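Local coordinates for protein MEM-A1 (PDB 6E0S) that probably hydrolyses the amide bond of beta-lactam antibiotics at a zinc site, as a subclass B3 metallo-beta-lactamase, at residues L243-A248 / F258-A263; K185-V190 / C230-S235; R204-P209 / A280-E285; D217-I222 / R274-L279. All coordinates share one frame; numbering follows the deposited sequence. Where two conformers were deposited one is given.

Contact 1. Residues L243-A248 / F258-A263; sequences LWRRQA and FIDRQA. With PO4 (phosphate ion), chain D.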
loop_
_atom_site.group_PDB
_atom_site.type_symbol
_atom_site.label_atom_id
_atom_site.label_comp_id
_atom_site.label_asym_id
_atom_site.label_seq_id
_atom_site.Cartn_x
_atom_site.Cartn_y
_atom_site.Cartn_z
ATOM N N LEU A 243 -3.325 2.974 12.623
ATOM C CA LEU A 243 -1.898 3.163 12.871
ATOM C C LEU A 243 -1.649 4.228 13.937
ATOM O O LEU A 243 -0.764 4.065 14.788
ATOM C CB LEU A 243 -1.172 3.536 11.583
ATOM C CG LEU A 243 0.345 3.610 11.733
ATOM C CD1 LEU A 243 0.960 2.269 12.195
ATOM C CD2 LEU A 243 0.925 4.056 10.371
ATOM N N TRP A 244 -2.412 5.323 13.914
ATOM C CA TRP A 244 -2.116 6.407 14.852
ATOM C C TRP A 244 -2.541 6.043 16.269
ATOM O O TRP A 244 -1.875 6.436 17.235
ATOM C CB TRP A 244 -2.759 7.714 14.381
ATOM C CG TRP A 244 -2.370 8.020 12.958
ATOM C CD1 TRP A 244 -3.210 8.275 11.898
ATOM C CD2 TRP A 244 -1.031 8.087 12.439
ATOM N NE1 TRP A 244 -2.459 8.483 10.748
ATOM C CE2 TRP A 244 -1.127 8.370 11.057
ATOM C CE3 TRP A 244 0.244 7.919 13.013
ATOM C CZ2 TRP A 244 0.005 8.486 10.232
ATOM C CZ3 TRP A 244 1.365 8.041 12.207
ATOM C CH2 TRP A 244 1.241 8.322 10.827
ATOM N N ARG A 245 -3.606 5.258 16.418
ATOM C CA ARG A 245 -3.954 4.779 17.752
ATOM C C ARG A 245 -2.830 3.926 18.335
ATOM O O ARG A 245 -2.476 4.068 19.509
ATOM C CB ARG A 245 -5.269 3.991 17.726
ATOM C CG ARG A 245 -5.581 3.373 19.077
ATOM C CD ARG A 245 -6.867 2.560 19.102
ATOM N NE ARG A 245 -6.894 1.454 18.140
ATOM C CZ ARG A 245 -6.180 0.323 18.235
ATOM N NH1 ARG A 245 -5.349 0.114 19.250
ATOM N NH2 ARG A 245 -6.294 -0.609 17.297
ATOM N N ARG A 246 -2.233 3.060 17.518
ATOM C CA ARG A 246 -1.155 2.210 18.019
ATOM C C ARG A 246 0.125 3.011 18.235
ATOM O O ARG A 246 0.810 2.840 19.247
ATOM C CB ARG A 246 -0.895 1.061 17.046
ATOM C CG ARG A 246 -2.002 0.015 16.993
ATOM C CD ARG A 246 -1.578 -1.190 16.118
ATOM N NE ARG A 246 -2.020 -0.985 14.743
ATOM C CZ ARG A 246 -1.234 -1.030 13.672
ATOM N NH1 ARG A 246 0.074 -1.316 13.779
ATOM N NH2 ARG A 246 -1.774 -0.780 12.481
ATOM N N GLN A 247 0.476 3.882 17.273
ATOM C CA GLN A 247 1.710 4.656 17.396
ATOM C C GLN A 247 1.675 5.559 18.609
ATOM O O GLN A 247 2.728 5.904 19.159
ATOM C CB GLN A 247 1.935 5.508 16.146
ATOM C CG GLN A 247 3.348 6.147 16.033
ATOM C CD GLN A 247 3.470 7.501 16.681
ATOM O OE1 GLN A 247 2.513 8.278 16.747
ATOM N NE2 GLN A 247 4.655 7.784 17.211
ATOM N N ALA A 248 0.472 5.971 19.019
ATOM C CA ALA A 248 0.270 6.822 20.177
ATOM C C ALA A 248 0.711 6.172 21.473
ATOM O O ALA A 248 0.761 6.862 22.492
ATOM C CB ALA A 248 -1.214 7.202 20.269
ATOM N N PHE A 258 3.057 -1.306 18.239
ATOM C CA PHE A 258 2.548 -1.567 16.900
ATOM C C PHE A 258 1.975 -2.956 16.749
ATOM O O PHE A 258 1.276 -3.204 15.758
ATOM C CB PHE A 258 3.659 -1.347 15.859
ATOM C CG PHE A 258 4.142 0.065 15.818
ATOM C CD1 PHE A 258 3.353 1.052 15.254
ATOM C CD2 PHE A 258 5.367 0.416 16.349
ATOM C CE1 PHE A 258 3.796 2.376 15.218
ATOM C CE2 PHE A 258 5.807 1.725 16.322
ATOM C CZ PHE A 258 5.009 2.709 15.764
ATOM N N ILE A 259 2.254 -3.861 17.695
ATOM C CA ILE A 259 1.873 -5.263 17.553
ATOM C C ILE A 259 0.428 -5.466 17.976
ATOM O O ILE A 259 0.030 -5.092 19.086
ATOM C CB ILE A 259 2.807 -6.170 18.372
ATOM C CG1 ILE A 259 4.219 -6.092 17.767
ATOM C CG2 ILE A 259 2.249 -7.608 18.399
ATOM C CD1 ILE A 259 5.278 -6.919 18.492
ATOM N N ASP A 260 -0.353 -6.093 17.098
ATOM C CA ASP A 260 -1.734 -6.461 17.416
ATOM C C ASP A 260 -2.134 -7.536 16.409
ATOM O O ASP A 260 -2.439 -7.215 15.255
ATOM C CB ASP A 260 -2.671 -5.269 17.335
ATOM C CG ASP A 260 -4.101 -5.632 17.725
ATOM O OD1 ASP A 260 -4.856 -4.712 18.079
ATOM O OD2 ASP A 260 -4.464 -6.832 17.701
ATOM N N ARG A 261 -2.178 -8.787 16.864
ATOM C CA ARG A 261 -2.395 -9.866 15.911
ATOM C C ARG A 261 -3.828 -9.944 15.406
ATOM O O ARG A 261 -4.100 -10.757 14.510
ATOM C CB ARG A 261 -1.952 -11.198 16.529
ATOM C CG ARG A 261 -0.411 -11.346 16.553
ATOM C CD ARG A 261 0.059 -12.787 16.851
ATOM N NE ARG A 261 -0.450 -13.766 15.890
ATOM C CZ ARG A 261 0.085 -13.990 14.686
ATOM N NH1 ARG A 261 1.156 -13.314 14.269
ATOM N NH2 ARG A 261 -0.450 -14.901 13.893
ATOM N N GLN A 262 -4.742 -9.121 15.914
ATOM C CA GLN A 262 -6.078 -9.025 15.327
ATOM C C GLN A 262 -6.220 -7.851 14.362
ATOM O O GLN A 262 -7.310 -7.664 13.801
ATOM C CB GLN A 262 -7.149 -8.926 16.413
ATOM C CG GLN A 262 -7.120 -10.075 17.433
ATOM C CD GLN A 262 -7.224 -11.460 16.794
ATOM O OE1 GLN A 262 -8.078 -11.716 15.936
ATOM N NE2 GLN A 262 -6.337 -12.358 17.207
ATOM N N ALA A 263 -5.150 -7.093 14.109
ATOM C CA ALA A 263 -5.293 -5.868 13.309
ATOM C C ALA A 263 -5.749 -6.154 11.869
ATOM O O ALA A 263 -6.609 -5.442 11.334
ATOM C CB ALA A 263 -3.981 -5.070 13.307
HETATM P P PO4 D . -6.431 6.298 13.952
HETATM O O1 PO4 D . -7.641 5.374 13.840
HETATM O O2 PO4 D . -5.173 5.481 14.001
HETATM O O3 PO4 D . -6.424 7.211 12.738
HETATM O O4 PO4 D . -6.539 7.112 15.230
HETATM O O HOH W 1 -4.033 -2.507 19.000
#
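R246 NH1 donates to the backbone O of F258 at 3.0 Å. R246 was deposited in two conformers, and in the one described NH2 of the same guanidinium probably bonds to L233 O, and also to G241 O. NH1 lies in the plane of the F258 carbonyl, on a lone pair, although the oxygen sits 27° out of the guanidinium plane. Arginine suits the place because one buried group can serve several carbonyls. Beside it, the F258 ring packs obliquely against helix 243-247. Its CE1 meets Q247 CB at 3.8 Å and its CZ meets Q247 CG, while L243 CD1 lies 4.1 Å from F258 CD1. Q247 lies side by side with the ring and sends its amide on to Q250. At the outer edge R245 NH1 donates to a water, which donates in turn to D260 OD1; R245 NH2 pairs with D242. At the amino end of the short helix, W244 N (weakly) and R245 N (2.9 Å) donate to O2 of a phosphate, probably from the crystallisation liquor, as exposed amides at a helix start commonly hold anions. D260 OD2 accepts from Q262 N at 2.9 Å, a side-chain capping bond within the type I beta turn D260-A263 that leads into the C-terminal helix 263-285.

Contact 2. Residues K185-V190 / C230-S235; sequences KSAAMV and CDILIS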
loop_
_atom_site.group_PDB
_atom_site.type_symbol
_atom_site.label_atom_id
_atom_site.label_comp_id
_atom_site.label_asym_id
_atom_site.label_seq_id
_atom_site.Cartn_x
_atom_site.Cartn_y
_atom_site.Cartn_z
ATOM N N LYS A 185 13.647 -10.450 18.689
ATOM C CA LYS A 185 12.230 -10.606 18.418
ATOM C C LYS A 185 11.986 -10.433 16.930
ATOM O O LYS A 185 12.763 -9.783 16.233
ATOM C CB LYS A 185 11.410 -9.574 19.198
ATOM C CG LYS A 185 11.571 -9.724 20.698
ATOM C CD LYS A 185 10.918 -8.600 21.492
ATOM C CE LYS A 185 10.820 -9.011 22.971
ATOM N NZ LYS A 185 10.767 -7.851 23.898
ATOM N N SER A 186 10.882 -11.001 16.459
ATOM C CA SER A 186 10.500 -10.856 15.068
ATOM C C SER A 186 9.007 -10.595 14.989
ATOM O O SER A 186 8.246 -10.924 15.901
ATOM C CB SER A 186 10.872 -12.094 14.235
ATOM O OG SER A 186 10.014 -13.181 14.525
ATOM N N ALA A 187 8.603 -9.939 13.908
ATOM C CA ALA A 187 7.208 -9.563 13.721
ATOM C C ALA A 187 6.824 -9.779 12.270
ATOM O O ALA A 187 7.570 -9.367 11.369
ATOM C CB ALA A 187 6.981 -8.085 14.088
ATOM N N ALA A 188 5.649 -10.376 12.045
ATOM C CA ALA A 188 5.088 -10.463 10.707
ATOM C C ALA A 188 4.465 -9.107 10.336
ATOM O O ALA A 188 3.497 -8.660 10.976
ATOM C CB ALA A 188 4.072 -11.604 10.633
ATOM N N MET A 189 5.054 -8.436 9.333
ATOM C CA MET A 189 4.643 -7.111 8.885
ATOM C C MET A 189 3.673 -7.245 7.731
ATOM O O MET A 189 3.848 -8.112 6.868
ATOM C CB MET A 189 5.863 -6.290 8.428
ATOM C CG MET A 189 7.076 -6.443 9.399
ATOM S SD MET A 189 6.714 -5.686 10.998
ATOM C CE MET A 189 6.670 -3.966 10.574
ATOM N N VAL A 190 2.628 -6.401 7.715
ATOM C CA VAL A 190 1.676 -6.442 6.618
ATOM C C VAL A 190 1.435 -5.014 6.159
ATOM O O VAL A 190 0.963 -4.187 6.953
ATOM C CB VAL A 190 0.342 -7.100 7.010
ATOM C CG1 VAL A 190 -0.685 -6.921 5.878
ATOM C CG2 VAL A 190 0.527 -8.598 7.368
ATOM N N CYS A 230 -0.106 -11.667 10.821
ATOM C CA CYS A 230 -0.207 -10.204 10.924
ATOM C C CYS A 230 0.135 -9.726 12.337
ATOM O O CYS A 230 -0.761 -9.521 13.161
ATOM C CB CYS A 230 -1.609 -9.781 10.516
ATOM S SG CYS A 230 -1.963 -8.026 10.600
ATOM N N ASP A 231 1.428 -9.531 12.611
ATOM C CA ASP A 231 1.795 -8.928 13.884
ATOM C C ASP A 231 1.643 -7.414 13.852
ATOM O O ASP A 231 1.127 -6.823 14.811
ATOM C CB ASP A 231 3.228 -9.282 14.248
ATOM C CG ASP A 231 3.368 -10.718 14.708
ATOM O OD1 ASP A 231 2.490 -11.173 15.468
ATOM O OD2 ASP A 231 4.316 -11.389 14.261
ATOM N N ILE A 232 2.104 -6.762 12.784
ATOM C CA ILE A 232 2.044 -5.308 12.675
ATOM C C ILE A 232 1.424 -4.952 11.333
ATOM O O ILE A 232 1.977 -5.295 10.279
ATOM C CB ILE A 232 3.431 -4.661 12.809
ATOM C CG1 ILE A 232 4.025 -4.955 14.206
ATOM C CG2 ILE A 232 3.351 -3.140 12.511
ATOM C CD1 ILE A 232 5.498 -4.469 14.402
ATOM N N LEU A 233 0.303 -4.255 11.366
ATOM C CA LEU A 233 -0.392 -3.816 10.164
ATOM C C LEU A 233 -0.062 -2.360 9.865
ATOM O O LEU A 233 -0.123 -1.516 10.762
ATOM C CB LEU A 233 -1.912 -3.970 10.354
ATOM C CG LEU A 233 -2.765 -3.180 9.363
ATOM C CD1 LEU A 233 -2.633 -3.780 7.973
ATOM C CD2 LEU A 233 -4.263 -3.144 9.783
ATOM N N ILE A 234 0.248 -2.062 8.602
ATOM C CA ILE A 234 0.313 -0.687 8.101
ATOM C C ILE A 234 -0.539 -0.648 6.846
ATOM O O ILE A 234 -0.217 -1.313 5.869
ATOM C CB ILE A 234 1.746 -0.250 7.789
ATOM C CG1 ILE A 234 2.594 -0.322 9.052
ATOM C CG2 ILE A 234 1.741 1.172 7.202
ATOM C CD1 ILE A 234 4.096 -0.221 8.775
ATOM N N SER A 235 -1.644 0.088 6.871
ATOM C CA SER A 235 -2.523 0.083 5.707
ATOM C C SER A 235 -2.257 1.328 4.867
ATOM O O SER A 235 -1.742 2.327 5.365
ATOM C CB SER A 235 -3.993 0.032 6.125
ATOM O OG SER A 235 -4.249 1.069 7.050
#
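This is a buried pairing of parallel strands, with 232-235 added as the outermost strand beside 185-192 in the five-stranded sheet. The short segments run 13° apart, and M189 pairs with I232 and V190 with L233. The backbone bonds follow the parallel pattern: I232 gives its N to A188 O and takes V190 N on its O at 2.9 Å, then I234 N reaches V190 O at 2.8 Å in a nearly straight bond. CA-H...O contacts from M189 to I232 O and from L233 to V190 O fill in between. Where the pairing begins, D231 takes over from the main chain. Its OD2 accepts A188 N at 2.8 Å with an angle of 176°, met on the anti side of the carboxylate. The turn of CG away from its own carbonyl carbon (chi1 -74°) helps bring the acid there, and aspartate is short enough to reach A188 N from just before the strand. D231 N adds a weak bond to A188 O. On one face M189, bent at chi2 and chi3, lies alongside I232, both pointing the same way: M189 SD lies 3.8 Å from I232 CD1, and CE rests on CG2. A187 CB meets that same CD1 at 3.9 Å. On the other face V190 CG2 touches C230 CB at 4.0 Å, next to the disulfide from C230 to C264. The strands are joined by helix 214-226 in a beta-alpha-beta unit; helix 263-285 packs on the V190 and L233 face, strand 31-34 reaches I232 on the other, and strand 174-182 flanks 185-192.

Contact 3. Residues R204-P209 / A280-E285; sequences RYSGSP and AAEAAE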
loop_
_atom_site.group_PDB
_atom_site.type_symbol
_atom_site.label_atom_id
_atom_site.label_comp_id
_atom_site.label_asym_id
_atom_site.label_seq_id
_atom_site.Cartn_x
_atom_site.Cartn_y
_atom_site.Cartn_z
ATOM N N ARG A 204 -20.485 -0.347 -11.063
ATOM C CA ARG A 204 -21.226 -1.030 -10.004
ATOM C C ARG A 204 -20.529 -2.334 -9.679
ATOM O O ARG A 204 -20.284 -3.144 -10.581
ATOM C CB ARG A 204 -22.668 -1.309 -10.428
ATOM C CG ARG A 204 -23.492 -0.074 -10.682
ATOM C CD ARG A 204 -24.777 -0.447 -11.402
ATOM N NE ARG A 204 -25.435 -1.609 -10.806
ATOM C CZ ARG A 204 -26.348 -1.548 -9.839
ATOM N NH1 ARG A 204 -26.727 -0.374 -9.346
ATOM N NH2 ARG A 204 -26.882 -2.664 -9.364
ATOM N N TYR A 205 -20.213 -2.539 -8.397
ATOM C CA TYR A 205 -19.648 -3.819 -7.983
ATOM C C TYR A 205 -20.639 -4.959 -8.192
ATOM O O TYR A 205 -20.225 -6.099 -8.424
ATOM C CB TYR A 205 -19.198 -3.759 -6.519
ATOM C CG TYR A 205 -17.840 -3.102 -6.346
ATOM C CD1 TYR A 205 -16.677 -3.873 -6.293
ATOM C CD2 TYR A 205 -17.717 -1.721 -6.257
ATOM C CE1 TYR A 205 -15.432 -3.294 -6.147
ATOM C CE2 TYR A 205 -16.470 -1.124 -6.113
ATOM C CZ TYR A 205 -15.333 -1.913 -6.057
ATOM O OH TYR A 205 -14.079 -1.321 -5.925
ATOM N N SER A 206 -21.948 -4.668 -8.128
ATOM C CA SER A 206 -22.979 -5.672 -8.396
ATOM C C SER A 206 -22.855 -6.287 -9.782
ATOM O O SER A 206 -23.510 -7.296 -10.053
ATOM C CB SER A 206 -24.373 -5.057 -8.279
ATOM O OG SER A 206 -24.483 -4.243 -7.137
ATOM N N GLY A 207 -22.061 -5.694 -10.672
ATOM C CA GLY A 207 -21.922 -6.212 -12.019
ATOM C C GLY A 207 -21.518 -5.128 -12.990
ATOM O O GLY A 207 -22.311 -4.228 -13.277
ATOM N N SER A 208 -20.280 -5.181 -13.488
ATOM C CA SER A 208 -19.829 -4.241 -14.509
ATOM C C SER A 208 -18.953 -4.959 -15.529
ATOM O O SER A 208 -17.948 -5.579 -15.156
ATOM C CB SER A 208 -19.081 -3.039 -13.921
ATOM O OG SER A 208 -19.991 -1.963 -13.722
ATOM N N PRO A 209 -19.308 -4.892 -16.809
ATOM C CA PRO A 209 -18.525 -5.611 -17.823
ATOM C C PRO A 209 -17.134 -5.048 -18.035
ATOM O O PRO A 209 -16.288 -5.757 -18.600
ATOM C CB PRO A 209 -19.389 -5.480 -19.086
ATOM C CG PRO A 209 -20.253 -4.276 -18.836
ATOM C CD PRO A 209 -20.515 -4.256 -17.365
ATOM N N ALA A 280 -25.662 -2.410 -0.930
ATOM C CA ALA A 280 -26.992 -1.899 -0.608
ATOM C C ALA A 280 -27.258 -0.572 -1.310
ATOM O O ALA A 280 -28.353 -0.356 -1.844
ATOM C CB ALA A 280 -27.165 -1.737 0.907
ATOM N N ALA A 281 -26.267 0.316 -1.335
ATOM C CA ALA A 281 -26.415 1.583 -2.043
ATOM C C ALA A 281 -26.636 1.358 -3.529
ATOM O O ALA A 281 -27.417 2.078 -4.164
ATOM C CB ALA A 281 -25.187 2.464 -1.804
ATOM N N GLU A 282 -25.975 0.343 -4.097
ATOM C CA GLU A 282 -26.130 0.065 -5.518
ATOM C C GLU A 282 -27.518 -0.441 -5.849
ATOM O O GLU A 282 -28.019 -0.170 -6.948
ATOM C CB GLU A 282 -25.083 -0.940 -5.983
ATOM C CG GLU A 282 -23.726 -0.322 -6.088
ATOM C CD GLU A 282 -22.728 -1.253 -6.700
ATOM O OE1 GLU A 282 -23.149 -2.343 -7.126
ATOM O OE2 GLU A 282 -21.533 -0.912 -6.738
ATOM N N ALA A 283 -28.152 -1.178 -4.931
ATOM C CA ALA A 283 -29.522 -1.624 -5.185
ATOM C C ALA A 283 -30.490 -0.450 -5.284
ATOM O O ALA A 283 -31.450 -0.505 -6.060
ATOM C CB ALA A 283 -29.984 -2.596 -4.097
ATOM N N ALA A 284 -30.263 0.616 -4.508
ATOM C CA ALA A 284 -31.129 1.791 -4.566
ATOM C C ALA A 284 -30.998 2.546 -5.882
ATOM O O ALA A 284 -31.870 3.368 -6.204
ATOM C CB ALA A 284 -30.823 2.725 -3.392
ATOM N N GLU A 285 -29.943 2.274 -6.656
ATOM C CA GLU A 285 -29.773 2.843 -7.987
ATOM C C GLU A 285 -30.148 1.876 -9.106
ATOM O O GLU A 285 -30.227 2.301 -10.265
ATOM C CB GLU A 285 -28.318 3.300 -8.186
ATOM C CG GLU A 285 -27.776 4.157 -7.051
ATOM C CD GLU A 285 -28.467 5.504 -6.963
ATOM O OE1 GLU A 285 -28.871 6.029 -8.027
ATOM O OE2 GLU A 285 -28.609 6.033 -5.835
#
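Both oxygens of the E282 carboxylate are taken up by the turn at 204-207. OE2 accepts Y205 N at 2.7 Å and OE1 accepts S206 N at 2.8 Å, each through its syn lone pair, so the acid straddles two successive amides. S206 OG also donates to OE1, but the modelled 2.3 Å is too short to be taken at face value. Glutamate has the length for this: beyond CG its chain is extended, chi2 -173° carrying CD out from the helix. The segment forms a type I beta turn from R204 to G207, closed by G207 N to R204 O, in the loop between strand 185-192 and helix 214-226. Glycine suits position 207 because its backbone angles would press a CB against the preceding carbonyl. R204 slides past E282 in the opposite direction and donates from NH1 to E282 O at 2.7 Å, from above the carbonyl plane. E285 N reaches that oxygen from the opposite face, giving it two donors. E282 OE1 sits over the centre of the guanidinium, 4.2 Å above its plane, where the charges should attract although no N-H points at it. R204 N is satisfied by S208 OG at 3.2 Å, and Y205 OH by G168 O.

Contact 4. Residues D217-I222 / R274-L279; sequences DIKKSI and RLQKKL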
loop_
_atom_site.group_PDB
_atom_site.type_symbol
_atom_site.label_atom_id
_atom_site.label_comp_id
_atom_site.label_asym_id
_atom_site.label_seq_id
_atom_site.Cartn_x
_atom_site.Cartn_y
_atom_site.Cartn_z
ATOM N N ASP A 217 -13.269 -10.588 -6.747
ATOM C CA ASP A 217 -11.944 -10.129 -6.335
ATOM C C ASP A 217 -11.961 -9.504 -4.945
ATOM O O ASP A 217 -11.134 -9.842 -4.092
ATOM C CB ASP A 217 -11.417 -9.083 -7.318
ATOM C CG ASP A 217 -10.750 -9.676 -8.532
ATOM O OD1 ASP A 217 -10.643 -10.919 -8.649
ATOM O OD2 ASP A 217 -10.328 -8.859 -9.384
ATOM N N ILE A 218 -12.831 -8.519 -4.725
ATOM C CA ILE A 218 -12.757 -7.796 -3.454
ATOM C C ILE A 218 -13.107 -8.711 -2.283
ATOM O O ILE A 218 -12.482 -8.629 -1.225
ATOM C CB ILE A 218 -13.623 -6.522 -3.486
ATOM C CG1 ILE A 218 -13.146 -5.547 -2.413
ATOM C CG2 ILE A 218 -15.079 -6.808 -3.233
ATOM C CD1 ILE A 218 -13.462 -4.090 -2.803
ATOM N N LYS A 219 -14.100 -9.594 -2.447
ATOM C CA LYS A 219 -14.425 -10.541 -1.385
ATOM C C LYS A 219 -13.260 -11.479 -1.129
ATOM O O LYS A 219 -12.923 -11.785 0.025
ATOM C CB LYS A 219 -15.670 -11.349 -1.751
ATOM C CG LYS A 219 -16.967 -10.547 -1.793
ATOM C CD LYS A 219 -18.132 -11.418 -2.286
ATOM C CE LYS A 219 -18.605 -12.329 -1.166
ATOM N NZ LYS A 219 -19.207 -11.495 -0.061
ATOM N N LYS A 220 -12.604 -11.934 -2.196
ATOM C CA LYS A 220 -11.471 -12.821 -1.970
ATOM C C LYS A 220 -10.312 -12.089 -1.293
ATOM O O LYS A 220 -9.640 -12.658 -0.421
ATOM C CB LYS A 220 -11.019 -13.443 -3.286
ATOM C CG LYS A 220 -9.983 -14.537 -3.080
ATOM C CD LYS A 220 -9.345 -14.958 -4.387
ATOM C CE LYS A 220 -8.292 -16.048 -4.159
ATOM N NZ LYS A 220 -7.160 -15.865 -5.137
ATOM N N SER A 221 -10.071 -10.829 -1.676
ATOM C CA SER A 221 -8.994 -10.044 -1.076
ATOM C C SER A 221 -9.281 -9.752 0.395
ATOM O O SER A 221 -8.366 -9.780 1.222
ATOM C CB SER A 221 -8.779 -8.730 -1.841
ATOM O OG SER A 221 -8.509 -8.994 -3.199
ATOM N N ILE A 222 -10.552 -9.531 0.748
ATOM C CA ILE A 222 -10.899 -9.346 2.153
ATOM C C ILE A 222 -10.554 -10.592 2.955
ATOM O O ILE A 222 -9.996 -10.509 4.060
ATOM C CB ILE A 222 -12.387 -8.966 2.270
ATOM C CG1 ILE A 222 -12.599 -7.550 1.698
ATOM C CG2 ILE A 222 -12.886 -9.128 3.708
ATOM C CD1 ILE A 222 -14.054 -7.189 1.604
ATOM N N ARG A 274 -18.062 -2.270 4.723
ATOM C CA ARG A 274 -18.184 -1.230 3.704
ATOM C C ARG A 274 -18.682 -1.807 2.389
ATOM O O ARG A 274 -19.435 -1.150 1.656
ATOM C CB ARG A 274 -16.842 -0.525 3.488
ATOM C CG ARG A 274 -16.495 0.436 4.599
ATOM C CD ARG A 274 -15.213 1.192 4.296
ATOM N NE ARG A 274 -15.080 2.350 5.161
ATOM C CZ ARG A 274 -15.169 3.600 4.723
ATOM N NH1 ARG A 274 -15.370 3.828 3.426
ATOM N NH2 ARG A 274 -15.055 4.613 5.576
ATOM N N LEU A 275 -18.284 -3.036 2.084
ATOM C CA LEU A 275 -18.740 -3.678 0.864
ATOM C C LEU A 275 -20.237 -3.936 0.916
ATOM O O LEU A 275 -20.951 -3.686 -0.068
ATOM C CB LEU A 275 -17.964 -4.977 0.648
ATOM C CG LEU A 275 -18.513 -5.849 -0.461
ATOM C CD1 LEU A 275 -18.354 -5.121 -1.784
ATOM C CD2 LEU A 275 -17.834 -7.212 -0.472
ATOM N N GLN A 276 -20.738 -4.418 2.060
ATOM C CA GLN A 276 -22.172 -4.644 2.184
ATOM C C GLN A 276 -22.943 -3.334 2.048
ATOM O O GLN A 276 -23.978 -3.283 1.375
ATOM C CB GLN A 276 -22.491 -5.331 3.519
ATOM C CG GLN A 276 -21.981 -6.790 3.589
ATOM C CD GLN A 276 -22.441 -7.609 2.383
ATOM O OE1 GLN A 276 -23.646 -7.837 2.189
ATOM N NE2 GLN A 276 -21.493 -8.044 1.569
ATOM N N LYS A 277 -22.432 -2.250 2.647
ATOM C CA LYS A 277 -23.075 -0.951 2.478
ATOM C C LYS A 277 -23.064 -0.508 1.018
ATOM O O LYS A 277 -24.062 0.037 0.521
ATOM C CB LYS A 277 -22.395 0.091 3.361
ATOM C CG LYS A 277 -22.577 -0.130 4.846
ATOM C CD LYS A 277 -21.819 0.914 5.663
ATOM C CE LYS A 277 -22.129 0.807 7.138
ATOM N NZ LYS A 277 -21.354 1.841 7.868
ATOM N N LYS A 278 -21.961 -0.755 0.306
ATOM C CA LYS A 278 -21.885 -0.382 -1.108
ATOM C C LYS A 278 -22.886 -1.184 -1.943
ATOM O O LYS A 278 -23.603 -0.623 -2.786
ATOM C CB LYS A 278 -20.448 -0.568 -1.616
ATOM C CG LYS A 278 -20.197 -0.218 -3.095
ATOM C CD LYS A 278 -20.565 1.255 -3.333
ATOM C CE LYS A 278 -20.348 1.682 -4.761
ATOM N NZ LYS A 278 -20.954 3.032 -4.985
ATOM N N LEU A 279 -22.980 -2.487 -1.705
ATOM C CA LEU A 279 -23.944 -3.277 -2.453
ATOM C C LEU A 279 -25.371 -2.815 -2.176
ATOM O O LEU A 279 -26.206 -2.785 -3.089
ATOM C CB LEU A 279 -23.775 -4.746 -2.120
ATOM C CG LEU A 279 -22.459 -5.392 -2.539
ATOM C CD1 LEU A 279 -22.387 -6.825 -1.962
ATOM C CD2 LEU A 279 -22.313 -5.406 -4.049
HETATM O O HOH W 2 -21.247 -9.896 -0.317
#
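L275 carries nearly all of this contact, reaching across to three residues of helix 217-222. Its CG stands anti to the backbone N (chi1 170°), and the two methyls beyond it do the touching. CD2 meets K219 CG at 3.7 Å and I218 CG2 at 3.9 Å, with I222 CD1 a looser neighbour at 4.3 Å; CD1 also leans on I218 CG2. The I218 and L275 side chains slide past each other in opposite directions, whereas K219 lies at about a right angle to L275. I218 CG2 sits in the crowded position between N and the carbonyl carbon, and it is this methyl that meets the leucine; a branched apolar residue suits so buried a site. Two helices of the metallo-beta-lactamase fold meet here, 214-226 and the long C-terminal 263-285. Their short segments run close to antiparallel, at 162°, but the axes come no nearer than 11.9 Å, so the helices meet through side chains and a water, not through close backbone packing. I222 turns further back along the C-terminal helix, where it packs on the small residues A268 and A271. At Q276 the contact becomes polar. NE2 donates to a water at 2.7 Å, and K219 NZ, its chain bent at chi3 and chi4, donates to that same water at 2.6 Å. One turn on from L275, L279 N bonds to L275 O, and L279 CD2 packs against S206 OG.

How the contacts relate
The four contacts fall into two groups. Contacts 1 and 2 touch, with centres 10 Å apart: segment 230-235 is shared ground, since R246 probably bonds to L233 O and R261 forms a salt bridge with D231. Contacts 3 and 4, centres 12 Å apart, both use helix 263-285 and meet where the Y205 ring packs on I218. Between the groups the centres lie 23 to 34 Å apart, yet that helix starts at contact 1 and ends at contact 3. H91, H93 and H169 hold zinc at the metal site. The side chains of Y205 and I218, in contacts 3 and 4, lie about 9 and 10 Å from a bound zinc ion, closer than I234 of contact 2, at about 14 Å.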